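Local coordinates for protein putative thioesterase (Escherichia coli, PDB 5UGZ) that acts as a type II thioesterase that releases intermediates from the NRPS/PKS assembly line of colibactin biosynthesis, at residues 108-113 / 190-194; 102-106 / 185-190; 23-29 / 91-97. All coordinates share one frame; numbering follows the deposited sequence.

Contact 1: residues 108-113 / 190-194; sequences VHYILD and KARTL
R192 NH1 is the polar atom that helix and loop share: it donates to H109 ND1 at 3.3 Å with an N-H...N angle of 155° and, through a weak, bent bond, to D113 OD1. The first bond lies flat in both groups, since NH1 sits in the imidazole plane and ND1 in the guanidinium plane. ND1 accepting here is consistent with a proton on the other ring nitrogen, NE2. D113 OD1 and R192 NH2 form a salt bridge; its 2.5 Å is shorter than normal and the exact length is doubtful. The carboxylate is turned 49° from the guanidinium. L112 CB stands 3.6 Å above the guanidinium plane, over its centre. R192 reaches this place by a bend at chi3 (68°), which turns the guanidinium back over L112 and toward D113.

The H109 ring is clamped between aliphatic groups. K190 CG stands almost on the normal of one face, 3.6 Å from the ring centroid, and L194 CD2 covers the opposite face more obliquely, 4.2 Å from the centroid. L194 CD2 also meets L112 CD1 and V108 CG2. A late part of helix 99-113, the helix that follows the probable nucleophile elbow of this alpha/beta-hydrolase fold, thus joins the connection that leads into strand 198-203.

Contact 2: residues 102-106 / 185-190; sequences IMAFE and YVFQAK
Y185 and E106 approach from opposite directions, and E106 OE2 lies at the edge of the Y185 ring, in its plane. Y185 OH donates to E106 OE2 at 2.7 Å, with the carboxylate plane turned 65° from the phenol ring. The hydroxyl comes to the anti side of OE2 and lies 24° out of the carboxylate plane. K190 runs across E106 at about a right angle, and its NZ forms a salt bridge with E106 OE1 at 2.7 Å, meeting that oxygen on the syn side. Each carboxylate oxygen therefore has its own loop partner, which fixes the rotation of the group. A bend in E106 at chi2 (-66°) turns the carboxylate off the helix surface toward both donors. Water 1 adds a third link, giving a hydrogen to OE2 while accepting from K190 NZ and from Q188 N at 2.9 Å, so the loop backbone is tied to the same cluster.

Beside the polar group, I102 CG2 stands over the centre of one face of the Y185 ring, 3.8 Å from the centroid and almost on the normal. Over the other face lies, off-centre, the backbone N of F187. F105 and F187 cross at about a right angle: F105 CE2 meets the edge of the F187 ring, 4.1 Å from F187 CE1. The same CE2 of F105 packs against K190 CE at 3.7 Å.

The helix continues from the probable nucleophile elbow (GxSxG pattern, G96, S98 and G100), and the side chain of I102 lies near that turn. The loop leading to strand 198-203 is thus fastened along the flank formed by I102, F105 and E106, on the helix that follows the probable elbow in the alpha/beta-hydrolase fold.

Contact 3: residues 23-29 / 91-97; sequences NISLYCL and DYAIFGH
S25, Y27 and L29 exchange backbone hydrogen bonds with D91, A93, F95 and H97 in parallel register. S25 N donates to D91 O, A93 N to S25 O, Y27 N to A93 O, F95 N to Y27 O and L29 N to F95 O. F95 N to Y27 O is the straightest, 168° at the hydrogen. L29 N to F95 O is the shortest, 2.8 Å, whereas the final bond, H97 N to L29 O at 3.4 Å, is weak. CA-H...O contacts run between them, among them Y92 CA to S25 O at 3.1 Å. Water 2 donates to N23 O and D91 OD2 and accepts from D91 N.

On one face, L26 CD1 lies 3.8 Å from A93 CB, and C28 SG rests on F95 CB at 4.0 Å. On the other, the Y27 and Y92 side chains cross at about a right angle, with Y92 CB at the edge of the Y27 ring, in its plane, 3.9 Å from Y27 CE1. Y92 CG sits between backbone N and carbonyl carbon (chi1 71°), which leads its ring away from strand 24-29 and leaves CB to do the touching. L29 CD1 meets I94 CG2 at 3.9 Å.

Further out, Y92 OH is hydrogen-bonded to D117 O and H97 ND1 to S125 OG. Strands 50-54 and 121-125 flank this interior pair of the parallel sheet. Helix 99-113 covers the face of L29, Y92 and I94, while W42 meets F95 on the opposite face.

In the fold
Contact 3 belongs to the core: two interior strands joined by backbone bonds and lined with mostly buried side chains. Contacts 1 and 2 are only partly buried, and contact 1 lies farthest from the chain centre. Both bind helix 99-113 to the connection between helix 165-183 and strand 198-203, and they share K190, whose CG packs on H109 in contact 1, while its amine and the end of its stem serve contact 2. Their chemistry combines a carboxylate, D113 or E106, gripped by loop donors with aliphatic groups packed on a ring. Helix 99-113 links all three, since M103, A104, V108 and I111 pack on L29, Y92 and I94 of contact 3.

Contact 1: residues 108-113 / 190-194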
ATOM      1  N   VAL A 108       8.868   5.169   3.975  1.00 14.86           N
ATOM      2  CA  VAL A 108      10.077   4.596   4.563  1.00 16.02           C
ATOM      3  C   VAL A 108      11.242   5.560   4.403  1.00 15.48           C
ATOM      4  O   VAL A 108      11.994   5.809   5.350  1.00 16.62           O
ATOM      5  CB  VAL A 108      10.401   3.197   3.977  1.00 16.51           C
ATOM      6  CG1 VAL A 108      10.696   3.236   2.487  1.00 17.95           C
ATOM      7  CG2 VAL A 108      11.593   2.583   4.719  1.00 16.46           C
ATOM      8  N   HIS A 109      11.406   6.131   3.215  1.00 15.19           N
ATOM      9  CA  HIS A 109      12.486   7.096   3.041  1.00 16.20           C
ATOM     10  C   HIS A 109      12.281   8.330   3.909  1.00 15.81           C
ATOM     11  O   HIS A 109      13.256   8.903   4.395  1.00 17.20           O
ATOM     12  CB  HIS A 109      12.620   7.465   1.568  1.00 15.66           C
ATOM     13  CG  HIS A 109      13.249   6.385   0.736  1.00 18.16           C
ATOM     14  ND1 HIS A 109      14.611   6.184   0.685  1.00 18.37           N
ATOM     15  CD2 HIS A 109      12.703   5.446  -0.075  1.00 15.71           C
ATOM     16  CE1 HIS A 109      14.878   5.173  -0.123  1.00 18.94           C
ATOM     17  NE2 HIS A 109      13.737   4.710  -0.601  1.00 18.27           N
ATOM     18  N   TYR A 110      11.025   8.733   4.144  1.00 15.32           N
ATOM     19  CA  TYR A 110      10.733   9.869   5.016  1.00 14.80           C
ATOM     20  C   TYR A 110      11.042   9.530   6.470  1.00 16.86           C
ATOM     21  O   TYR A 110      11.513  10.383   7.229  1.00 17.67           O
ATOM     22  CB  TYR A 110       9.259  10.266   4.829  1.00 13.76           C
ATOM     23  CG  TYR A 110       8.724  11.479   5.583  1.00 16.13           C
ATOM     24  CD1 TYR A 110       8.712  12.750   4.997  1.00 16.43           C
ATOM     25  CD2 TYR A 110       8.167  11.340   6.850  1.00 15.70           C
ATOM     26  CE1 TYR A 110       8.187  13.850   5.662  1.00 14.21           C
ATOM     27  CE2 TYR A 110       7.649  12.434   7.520  1.00 15.84           C
ATOM     28  CZ  TYR A 110       7.674  13.686   6.921  1.00 15.80           C
ATOM     29  OH  TYR A 110       7.161  14.766   7.594  1.00 18.53           O
ATOM     30  N   ILE A 111      10.772   8.290   6.877  1.00 16.20           N
ATOM     31  CA  ILE A 111      11.178   7.816   8.197  1.00 15.10           C
ATOM     32  C   ILE A 111      12.697   7.868   8.318  1.00 17.05           C
ATOM     33  O   ILE A 111      13.246   8.408   9.285  1.00 17.89           O
ATOM     34  CB  ILE A 111      10.629   6.392   8.434  1.00 17.36           C
ATOM     35  CG1 ILE A 111       9.108   6.422   8.650  1.00 16.33           C
ATOM     36  CG2 ILE A 111      11.362   5.669   9.576  1.00 16.05           C
ATOM     37  CD1 ILE A 111       8.413   5.078   8.460  1.00 13.63           C
ATOM     38  N   LEU A 112      13.396   7.328   7.315  1.00 16.86           N
ATOM     39  CA  LEU A 112      14.857   7.348   7.314  1.00 18.33           C
ATOM     40  C   LEU A 112      15.405   8.778   7.333  1.00 19.31           C
ATOM     41  O   LEU A 112      16.359   9.065   8.065  1.00 17.43           O
ATOM     42  CB  LEU A 112      15.387   6.567   6.105  1.00 17.35           C
ATOM     43  CG  LEU A 112      15.375   5.034   6.227  1.00 17.31           C
ATOM     44  CD1 LEU A 112      15.656   4.408   4.887  1.00 17.82           C
ATOM     45  CD2 LEU A 112      16.396   4.570   7.224  1.00 18.28           C
ATOM     46  N   ASP A 113      14.812   9.692   6.548  1.00 18.15           N
ATOM     47  CA  ASP A 113      15.185  11.113   6.621  1.00 19.19           C
ATOM     48  C   ASP A 113      15.044  11.693   8.024  1.00 19.71           C
ATOM     49  O   ASP A 113      15.673  12.715   8.327  1.00 19.09           O
ATOM     50  CB  ASP A 113      14.328  11.974   5.688  1.00 17.62           C
ATOM     51  CG  ASP A 113      14.550  11.671   4.238  1.00 19.18           C
ATOM     52  OD1 ASP A 113      15.575  11.040   3.902  1.00 21.41           O
ATOM     53  OD2 ASP A 113      13.690  12.075   3.430  1.00 19.36           O
ATOM     54  N   LYS A 190      16.150   9.062  -4.629  1.00 27.42           N
ATOM     55  CA  LYS A 190      16.370   9.210  -3.197  1.00 26.87           C
ATOM     56  C   LYS A 190      17.861   9.325  -2.860  1.00 28.21           C
ATOM     57  O   LYS A 190      18.742   9.111  -3.697  1.00 30.79           O
ATOM     58  CB  LYS A 190      15.743   8.025  -2.449  1.00 24.43           C
ATOM     59  CG  LYS A 190      14.256   7.785  -2.741  1.00 19.71           C
ATOM     60  CD  LYS A 190      13.371   8.849  -2.114  1.00 22.03           C
ATOM     61  CE  LYS A 190      11.981   8.774  -2.686  1.00 20.44           C
ATOM     62  NZ  LYS A 190      11.268  10.060  -2.493  1.00 27.47           N
ATOM     63  N   ALA A 191      18.136   9.653  -1.599  1.00 26.54           N
ATOM     64  CA  ALA A 191      19.495   9.834  -1.112  1.00 31.63           C
ATOM     65  C   ALA A 191      20.124   8.549  -0.587  1.00 34.37           C
ATOM     66  O   ALA A 191      21.184   8.612   0.044  1.00 37.60           O
ATOM     67  CB  ALA A 191      19.520  10.890  -0.002  1.00 35.93           C
ATOM     68  N   ARG A 192      19.513   7.395  -0.829  1.00 29.40           N
ATOM     69  CA  ARG A 192      19.958   6.188  -0.153  1.00 28.40           C
ATOM     70  C   ARG A 192      19.276   5.008  -0.796  1.00 25.33           C
ATOM     71  O   ARG A 192      18.149   5.127  -1.278  1.00 28.65           O
ATOM     72  CB  ARG A 192      19.600   6.226   1.328  1.00 28.60           C
ATOM     73  CG  ARG A 192      18.113   6.098   1.480  1.00 27.22           C
ATOM     74  CD  ARG A 192      17.717   6.024   2.889  1.00 24.29           C
ATOM     75  NE  ARG A 192      17.943   7.280   3.580  1.00 23.42           N
ATOM     76  CZ  ARG A 192      17.161   8.346   3.459  1.00 20.64           C
ATOM     77  NH1 ARG A 192      16.118   8.334   2.634  1.00 18.30           N
ATOM     78  NH2 ARG A 192      17.433   9.428   4.158  1.00 18.91           N
ATOM     79  N   THR A 193      19.967   3.875  -0.801  1.00 26.54           N
ATOM     80  CA  THR A 193      19.398   2.594  -1.205  1.00 25.95           C
ATOM     81  C   THR A 193      18.953   1.855   0.046  1.00 24.29           C
ATOM     82  O   THR A 193      19.731   1.721   1.001  1.00 23.39           O
ATOM     83  CB  THR A 193      20.407   1.730  -1.971  1.00 23.74           C
ATOM     84  OG1 THR A 193      20.835   2.415  -3.147  1.00 27.22           O
ATOM     85  CG2 THR A 193      19.761   0.442  -2.408  1.00 22.39           C
ATOM     86  N   LEU A 194      17.707   1.385   0.042  1.00 22.47           N
ATOM     87  CA  LEU A 194      17.239   0.531   1.124  1.00 21.04           C
ATOM     88  C   LEU A 194      18.168  -0.669   1.262  1.00 20.15           C
ATOM     89  O   LEU A 194      18.785  -1.123   0.294  1.00 22.52           O
ATOM     90  CB  LEU A 194      15.792   0.092   0.859  1.00 18.31           C
ATOM     91  CG  LEU A 194      14.814   1.280   0.761  1.00 19.23           C
ATOM     92  CD1 LEU A 194      13.424   0.852   0.360  1.00 16.23           C
ATOM     93  CD2 LEU A 194      14.764   2.032   2.058  1.00 19.32           C
TER

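Contact 2: residues 102-106 / 185-190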
ATOM      1  N   ILE A 102       3.016   2.801  -3.013  1.00 15.80           N
ATOM      2  CA  ILE A 102       3.760   4.028  -3.317  1.00 17.13           C
ATOM      3  C   ILE A 102       3.954   4.849  -2.055  1.00 16.08           C
ATOM      4  O   ILE A 102       5.028   5.405  -1.810  1.00 16.25           O
ATOM      5  CB  ILE A 102       3.029   4.855  -4.394  1.00 17.48           C
ATOM      6  CG1 ILE A 102       3.069   4.168  -5.764  1.00 23.08           C
ATOM      7  CG2 ILE A 102       3.622   6.244  -4.486  1.00 21.17           C
ATOM      8  CD1 ILE A 102       4.463   4.009  -6.362  1.00 26.47           C
ATOM      9  N   MET A 103       2.909   4.947  -1.239  1.00 15.11           N
ATOM     10  CA  MET A 103       3.011   5.658   0.026  1.00 15.93           C
ATOM     11  C   MET A 103       3.952   4.947   0.985  1.00 14.10           C
ATOM     12  O   MET A 103       4.721   5.600   1.687  1.00 15.34           O
ATOM     13  CB  MET A 103       1.619   5.838   0.640  1.00 15.54           C
ATOM     14  CG  MET A 103       0.737   6.770  -0.177  1.00 19.38           C
ATOM     15  SD  MET A 103      -0.738   7.437   0.642  1.00 24.02           S
ATOM     16  CE  MET A 103      -0.004   8.311   2.009  1.00 20.64           C
ATOM     17  N   ALA A 104       3.916   3.613   1.024  1.00 13.79           N
ATOM     18  CA  ALA A 104       4.882   2.874   1.829  1.00 15.33           C
ATOM     19  C   ALA A 104       6.311   3.167   1.388  1.00 15.51           C
ATOM     20  O   ALA A 104       7.203   3.347   2.227  1.00 14.72           O
ATOM     21  CB  ALA A 104       4.599   1.378   1.760  1.00 13.94           C
ATOM     22  N   PHE A 105       6.550   3.218   0.077  1.00 14.74           N
ATOM     23  CA  PHE A 105       7.886   3.517  -0.420  1.00 15.35           C
ATOM     24  C   PHE A 105       8.337   4.905   0.010  1.00 14.39           C
ATOM     25  O   PHE A 105       9.459   5.084   0.491  1.00 16.82           O
ATOM     26  CB  PHE A 105       7.924   3.412  -1.941  1.00 17.36           C
ATOM     27  CG  PHE A 105       9.240   3.840  -2.531  1.00 18.98           C
ATOM     28  CD1 PHE A 105      10.326   2.981  -2.535  1.00 17.26           C
ATOM     29  CD2 PHE A 105       9.389   5.108  -3.072  1.00 19.21           C
ATOM     30  CE1 PHE A 105      11.547   3.388  -3.076  1.00 21.26           C
ATOM     31  CE2 PHE A 105      10.586   5.520  -3.609  1.00 18.44           C
ATOM     32  CZ  PHE A 105      11.673   4.657  -3.614  1.00 19.75           C
ATOM     33  N   GLU A 106       7.485   5.905  -0.197  1.00 15.93           N
ATOM     34  CA  GLU A 106       7.832   7.283   0.130  1.00 16.70           C
ATOM     35  C   GLU A 106       7.944   7.484   1.640  1.00 15.78           C
ATOM     36  O   GLU A 106       8.789   8.251   2.110  1.00 14.22           O
ATOM     37  CB  GLU A 106       6.785   8.221  -0.482  1.00 18.43           C
ATOM     38  CG  GLU A 106       6.809   8.278  -2.024  1.00 18.27           C
ATOM     39  CD  GLU A 106       8.093   8.910  -2.568  1.00 18.43           C
ATOM     40  OE1 GLU A 106       8.656   9.754  -1.867  1.00 22.01           O
ATOM     41  OE2 GLU A 106       8.550   8.570  -3.680  1.00 18.82           O
ATOM     42  N   TYR A 185       1.478  11.934  -8.888  1.00 22.25           N
ATOM     43  CA  TYR A 185       2.722  11.515  -8.273  1.00 22.83           C
ATOM     44  C   TYR A 185       3.866  11.578  -9.284  1.00 23.53           C
ATOM     45  O   TYR A 185       3.744  11.098 -10.415  1.00 26.22           O
ATOM     46  CB  TYR A 185       2.551  10.109  -7.705  1.00 22.86           C
ATOM     47  CG  TYR A 185       3.834   9.491  -7.239  1.00 23.13           C
ATOM     48  CD1 TYR A 185       4.507   9.997  -6.142  1.00 23.18           C
ATOM     49  CD2 TYR A 185       4.371   8.401  -7.889  1.00 22.55           C
ATOM     50  CE1 TYR A 185       5.674   9.437  -5.709  1.00 21.99           C
ATOM     51  CE2 TYR A 185       5.532   7.834  -7.467  1.00 23.47           C
ATOM     52  CZ  TYR A 185       6.188   8.353  -6.374  1.00 22.36           C
ATOM     53  OH  TYR A 185       7.372   7.798  -5.946  1.00 21.00           O
ATOM     54  N   VAL A 186       4.979  12.176  -8.873  1.00 24.04           N
ATOM     55  CA  VAL A 186       6.169  12.332  -9.700  1.00 24.78           C
ATOM     56  C   VAL A 186       7.357  11.787  -8.914  1.00 25.35           C
ATOM     57  O   VAL A 186       7.780  12.393  -7.919  1.00 27.26           O
ATOM     58  CB  VAL A 186       6.398  13.800 -10.092  1.00 28.93           C
ATOM     59  CG1 VAL A 186       7.778  13.985 -10.726  1.00 27.00           C
ATOM     60  CG2 VAL A 186       5.283  14.283 -11.023  1.00 27.56           C
ATOM     61  N   PHE A 187       7.907  10.657  -9.359  1.00 24.89           N
ATOM     62  CA  PHE A 187       9.040  10.058  -8.665  1.00 26.53           C
ATOM     63  C   PHE A 187      10.255  10.982  -8.705  1.00 27.68           C
ATOM     64  O   PHE A 187      10.605  11.522  -9.759  1.00 28.65           O
ATOM     65  CB  PHE A 187       9.386   8.704  -9.300  1.00 26.89           C
ATOM     66  CG  PHE A 187      10.693   8.120  -8.816  1.00 26.50           C
ATOM     67  CD1 PHE A 187      10.817   7.628  -7.527  1.00 24.77           C
ATOM     68  CD2 PHE A 187      11.793   8.058  -9.657  1.00 29.55           C
ATOM     69  CE1 PHE A 187      12.006   7.100  -7.076  1.00 26.84           C
ATOM     70  CE2 PHE A 187      12.989   7.531  -9.215  1.00 29.38           C
ATOM     71  CZ  PHE A 187      13.097   7.047  -7.917  1.00 27.99           C
ATOM     72  N   GLN A 188      10.909  11.168  -7.558  1.00 27.45           N
ATOM     73  CA  GLN A 188      12.251  11.745  -7.544  1.00 31.32           C
ATOM     74  C   GLN A 188      13.190  10.816  -6.796  1.00 29.97           C
ATOM     75  O   GLN A 188      12.919  10.446  -5.652  1.00 29.74           O
ATOM     76  CB  GLN A 188      12.303  13.138  -6.907  1.00 34.00           C
ATOM     77  CG  GLN A 188      13.656  13.854  -7.124  1.00 41.61           C
ATOM     78  CD  GLN A 188      13.742  14.627  -8.455  1.00 46.34           C
ATOM     79  OE1 GLN A 188      12.863  15.419  -8.782  1.00 47.57           O
ATOM     80  NE2 GLN A 188      14.815  14.404  -9.207  1.00 43.25           N
ATOM     81  N   ALA A 189      14.299  10.466  -7.437  1.00 29.05           N
ATOM     82  CA  ALA A 189      15.306   9.605  -6.834  1.00 29.88           C
ATOM     83  C   ALA A 189      15.663  10.022  -5.411  1.00 28.20           C
ATOM     84  O   ALA A 189      15.515  11.192  -5.034  1.00 26.87           O
ATOM     85  CB  ALA A 189      16.560   9.585  -7.711  1.00 32.88           C
ATOM     86  N   LYS A 190      16.150   9.062  -4.629  1.00 27.42           N
ATOM     87  CA  LYS A 190      16.370   9.210  -3.197  1.00 26.87           C
ATOM     88  C   LYS A 190      17.861   9.325  -2.860  1.00 28.21           C
ATOM     89  O   LYS A 190      18.742   9.111  -3.697  1.00 30.79           O
ATOM     90  CB  LYS A 190      15.743   8.025  -2.449  1.00 24.43           C
ATOM     91  CG  LYS A 190      14.256   7.785  -2.741  1.00 19.71           C
ATOM     92  CD  LYS A 190      13.371   8.849  -2.114  1.00 22.03           C
ATOM     93  CE  LYS A 190      11.981   8.774  -2.686  1.00 20.44           C
ATOM     94  NZ  LYS A 190      11.268  10.060  -2.493  1.00 27.47           N
TER
HETATM   95  O   HOH W   1       9.713  10.695  -4.990  1.00 26.29           O

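Contact 3: residues 23-29 / 91-97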
ATOM      1  N   ASN A  23       9.496  -8.351  19.682  1.00 30.93           N
ATOM      2  CA  ASN A  23       8.278  -7.987  18.969  1.00 31.36           C
ATOM      3  C   ASN A  23       8.621  -7.179  17.717  1.00 28.80           C
ATOM      4  O   ASN A  23       9.662  -6.517  17.651  1.00 28.80           O
ATOM      5  CB  ASN A  23       7.326  -7.199  19.884  1.00 30.39           C
ATOM      6  CG  ASN A  23       6.010  -6.839  19.208  1.00 30.07           C
ATOM      7  OD1 ASN A  23       5.760  -5.673  18.914  1.00 31.68           O
ATOM      8  ND2 ASN A  23       5.149  -7.827  18.996  1.00 28.01           N
ATOM      9  N   ILE A  24       7.750  -7.261  16.713  1.00 26.32           N
ATOM     10  CA  ILE A  24       7.886  -6.476  15.490  1.00 23.24           C
ATOM     11  C   ILE A  24       6.530  -5.901  15.120  1.00 23.89           C
ATOM     12  O   ILE A  24       5.525  -6.618  15.096  1.00 24.17           O
ATOM     13  CB  ILE A  24       8.425  -7.295  14.312  1.00 22.57           C
ATOM     14  CG1 ILE A  24       8.299  -6.473  13.031  1.00 20.81           C
ATOM     15  CG2 ILE A  24       7.661  -8.578  14.181  1.00 24.91           C
ATOM     16  CD1 ILE A  24       9.247  -6.906  11.943  1.00 23.66           C
ATOM     17  N   SER A  25       6.502  -4.616  14.804  1.00 21.90           N
ATOM     18  CA  SER A  25       5.274  -3.958  14.394  1.00 20.87           C
ATOM     19  C   SER A  25       5.221  -3.871  12.876  1.00 18.11           C
ATOM     20  O   SER A  25       6.197  -3.468  12.231  1.00 17.83           O
ATOM     21  CB  SER A  25       5.177  -2.579  15.028  1.00 20.88           C
ATOM     22  OG  SER A  25       5.239  -2.710  16.430  1.00 22.86           O
ATOM     23  N   LEU A  26       4.090  -4.274  12.321  1.00 17.58           N
ATOM     24  CA  LEU A  26       3.822  -4.248  10.890  1.00 15.87           C
ATOM     25  C   LEU A  26       2.813  -3.139  10.609  1.00 14.18           C
ATOM     26  O   LEU A  26       1.635  -3.277  10.943  1.00 13.42           O
ATOM     27  CB  LEU A  26       3.283  -5.599  10.439  1.00 14.59           C
ATOM     28  CG  LEU A  26       2.777  -5.689   9.008  1.00 14.53           C
ATOM     29  CD1 LEU A  26       3.945  -5.681   8.028  1.00 16.61           C
ATOM     30  CD2 LEU A  26       1.910  -6.948   8.857  1.00 15.26           C
ATOM     31  N   TYR A  27       3.286  -2.049  10.007  1.00 13.61           N
ATOM     32  CA  TYR A  27       2.456  -0.929   9.586  1.00 13.66           C
ATOM     33  C   TYR A  27       1.893  -1.232   8.206  1.00 13.99           C
ATOM     34  O   TYR A  27       2.647  -1.544   7.280  1.00 12.35           O
ATOM     35  CB  TYR A  27       3.275   0.371   9.573  1.00 11.61           C
ATOM     36  CG  TYR A  27       3.795   0.716  10.971  1.00 15.08           C
ATOM     37  CD1 TYR A  27       5.030   0.250  11.425  1.00 14.45           C
ATOM     38  CD2 TYR A  27       3.017   1.448  11.852  1.00 13.83           C
ATOM     39  CE1 TYR A  27       5.471   0.535  12.712  1.00 14.51           C
ATOM     40  CE2 TYR A  27       3.447   1.732  13.125  1.00 16.91           C
ATOM     41  CZ  TYR A  27       4.663   1.271  13.556  1.00 18.48           C
ATOM     42  OH  TYR A  27       5.065   1.576  14.837  1.00 22.15           O
ATOM     43  N   CYS A  28       0.568  -1.154   8.069  1.00 13.50           N
ATOM     44  CA  CYS A  28      -0.097  -1.463   6.813  1.00 13.49           C
ATOM     45  C   CYS A  28      -0.826  -0.241   6.280  1.00 15.22           C
ATOM     46  O   CYS A  28      -1.540   0.439   7.025  1.00 14.36           O
ATOM     47  CB  CYS A  28      -1.071  -2.628   6.980  1.00 13.41           C
ATOM     48  SG  CYS A  28      -0.232  -4.149   7.474  1.00 17.43           S
ATOM     49  N   LEU A  29      -0.655   0.022   4.975  1.00 14.44           N
ATOM     50  CA  LEU A  29      -1.315   1.134   4.305  1.00 13.86           C
ATOM     51  C   LEU A  29      -2.314   0.611   3.283  1.00 14.17           C
ATOM     52  O   LEU A  29      -1.992  -0.314   2.529  1.00 14.00           O
ATOM     53  CB  LEU A  29      -0.282   2.054   3.617  1.00 14.59           C
ATOM     54  CG  LEU A  29       0.561   2.893   4.587  1.00 15.14           C
ATOM     55  CD1 LEU A  29       1.476   2.016   5.407  1.00 15.48           C
ATOM     56  CD2 LEU A  29       1.385   3.941   3.850  1.00 18.32           C
ATOM     57  N   ASP A  91      12.031  -3.383  15.916  1.00 24.64           N
ATOM     58  CA  ASP A  91      11.871  -3.873  14.552  1.00 23.04           C
ATOM     59  C   ASP A  91      10.514  -3.499  13.974  1.00 19.41           C
ATOM     60  O   ASP A  91       9.502  -3.476  14.673  1.00 21.39           O
ATOM     61  CB  ASP A  91      12.007  -5.391  14.508  1.00 22.74           C
ATOM     62  CG  ASP A  91      13.279  -5.869  15.145  1.00 28.87           C
ATOM     63  OD1 ASP A  91      14.358  -5.688  14.537  1.00 33.19           O
ATOM     64  OD2 ASP A  91      13.202  -6.418  16.260  1.00 29.61           O
ATOM     65  N   TYR A  92      10.482  -3.267  12.668  1.00 20.36           N
ATOM     66  CA  TYR A  92       9.211  -2.987  12.011  1.00 17.28           C
ATOM     67  C   TYR A  92       9.319  -3.297  10.523  1.00 17.78           C
ATOM     68  O   TYR A  92      10.411  -3.345   9.950  1.00 18.08           O
ATOM     69  CB  TYR A  92       8.779  -1.531  12.249  1.00 17.13           C
ATOM     70  CG  TYR A  92       9.606  -0.504  11.508  1.00 16.69           C
ATOM     71  CD1 TYR A  92       9.213  -0.052  10.259  1.00 15.21           C
ATOM     72  CD2 TYR A  92      10.772   0.008  12.053  1.00 17.96           C
ATOM     73  CE1 TYR A  92       9.944   0.861   9.583  1.00 17.13           C
ATOM     74  CE2 TYR A  92      11.536   0.931  11.362  1.00 18.04           C
ATOM     75  CZ  TYR A  92      11.107   1.357  10.123  1.00 19.40           C
ATOM     76  OH  TYR A  92      11.827   2.292   9.405  1.00 20.87           O
ATOM     77  N   ALA A  93       8.162  -3.531   9.914  1.00 18.64           N
ATOM     78  CA  ALA A  93       8.020  -3.708   8.477  1.00 15.24           C
ATOM     79  C   ALA A  93       6.901  -2.796   8.004  1.00 13.78           C
ATOM     80  O   ALA A  93       6.168  -2.233   8.809  1.00 13.23           O
ATOM     81  CB  ALA A  93       7.705  -5.159   8.109  1.00 16.32           C
ATOM     82  N   ILE A  94       6.766  -2.656   6.686  1.00 14.13           N
ATOM     83  CA  ILE A  94       5.716  -1.846   6.082  1.00 14.31           C
ATOM     84  C   ILE A  94       5.113  -2.604   4.912  1.00 13.26           C
ATOM     85  O   ILE A  94       5.841  -3.074   4.034  1.00 12.54           O
ATOM     86  CB  ILE A  94       6.232  -0.477   5.611  1.00 12.83           C
ATOM     87  CG1 ILE A  94       7.142   0.115   6.695  1.00 14.69           C
ATOM     88  CG2 ILE A  94       5.038   0.433   5.240  1.00 12.19           C
ATOM     89  CD1 ILE A  94       7.666   1.489   6.408  1.00 14.66           C
ATOM     90  N   PHE A  95       3.786  -2.727   4.910  1.00 11.15           N
ATOM     91  CA  PHE A  95       3.036  -3.323   3.821  1.00 11.47           C
ATOM     92  C   PHE A  95       2.091  -2.263   3.275  1.00 12.34           C
ATOM     93  O   PHE A  95       1.457  -1.544   4.047  1.00 12.22           O
ATOM     94  CB  PHE A  95       2.239  -4.564   4.303  1.00 12.41           C
ATOM     95  CG  PHE A  95       1.386  -5.196   3.239  1.00 13.40           C
ATOM     96  CD1 PHE A  95       0.164  -4.631   2.876  1.00 13.20           C
ATOM     97  CD2 PHE A  95       1.802  -6.351   2.591  1.00 15.90           C
ATOM     98  CE1 PHE A  95      -0.629  -5.198   1.882  1.00 13.44           C
ATOM     99  CE2 PHE A  95       1.004  -6.932   1.595  1.00 16.59           C
ATOM    100  CZ  PHE A  95      -0.212  -6.348   1.243  1.00 14.05           C
ATOM    101  N   GLY A  96       2.002  -2.165   1.955  1.00 12.82           N
ATOM    102  CA  GLY A  96       1.020  -1.298   1.323  1.00 12.51           C
ATOM    103  C   GLY A  96       0.559  -1.931   0.035  1.00 12.46           C
ATOM    104  O   GLY A  96       1.327  -2.620  -0.635  1.00 14.28           O
ATOM    105  N   HIS A  97      -0.716  -1.725  -0.303  1.00 15.49           N
ATOM    106  CA  HIS A  97      -1.295  -2.219  -1.551  1.00 14.36           C
ATOM    107  C   HIS A  97      -1.585  -1.038  -2.467  1.00 16.05           C
ATOM    108  O   HIS A  97      -2.194  -0.047  -2.044  1.00 16.82           O
ATOM    109  CB  HIS A  97      -2.577  -3.031  -1.316  1.00 12.96           C
ATOM    110  CG  HIS A  97      -3.088  -3.732  -2.548  1.00 14.74           C
ATOM    111  ND1 HIS A  97      -2.614  -4.959  -2.966  1.00 15.59           N
ATOM    112  CD2 HIS A  97      -4.018  -3.367  -3.462  1.00 16.44           C
ATOM    113  CE1 HIS A  97      -3.237  -5.321  -4.073  1.00 16.47           C
ATOM    114  NE2 HIS A  97      -4.093  -4.371  -4.395  1.00 15.88           N
TER
HETATM  115  O   HOH W   2      11.687  -4.943  18.423  1.00 29.16           O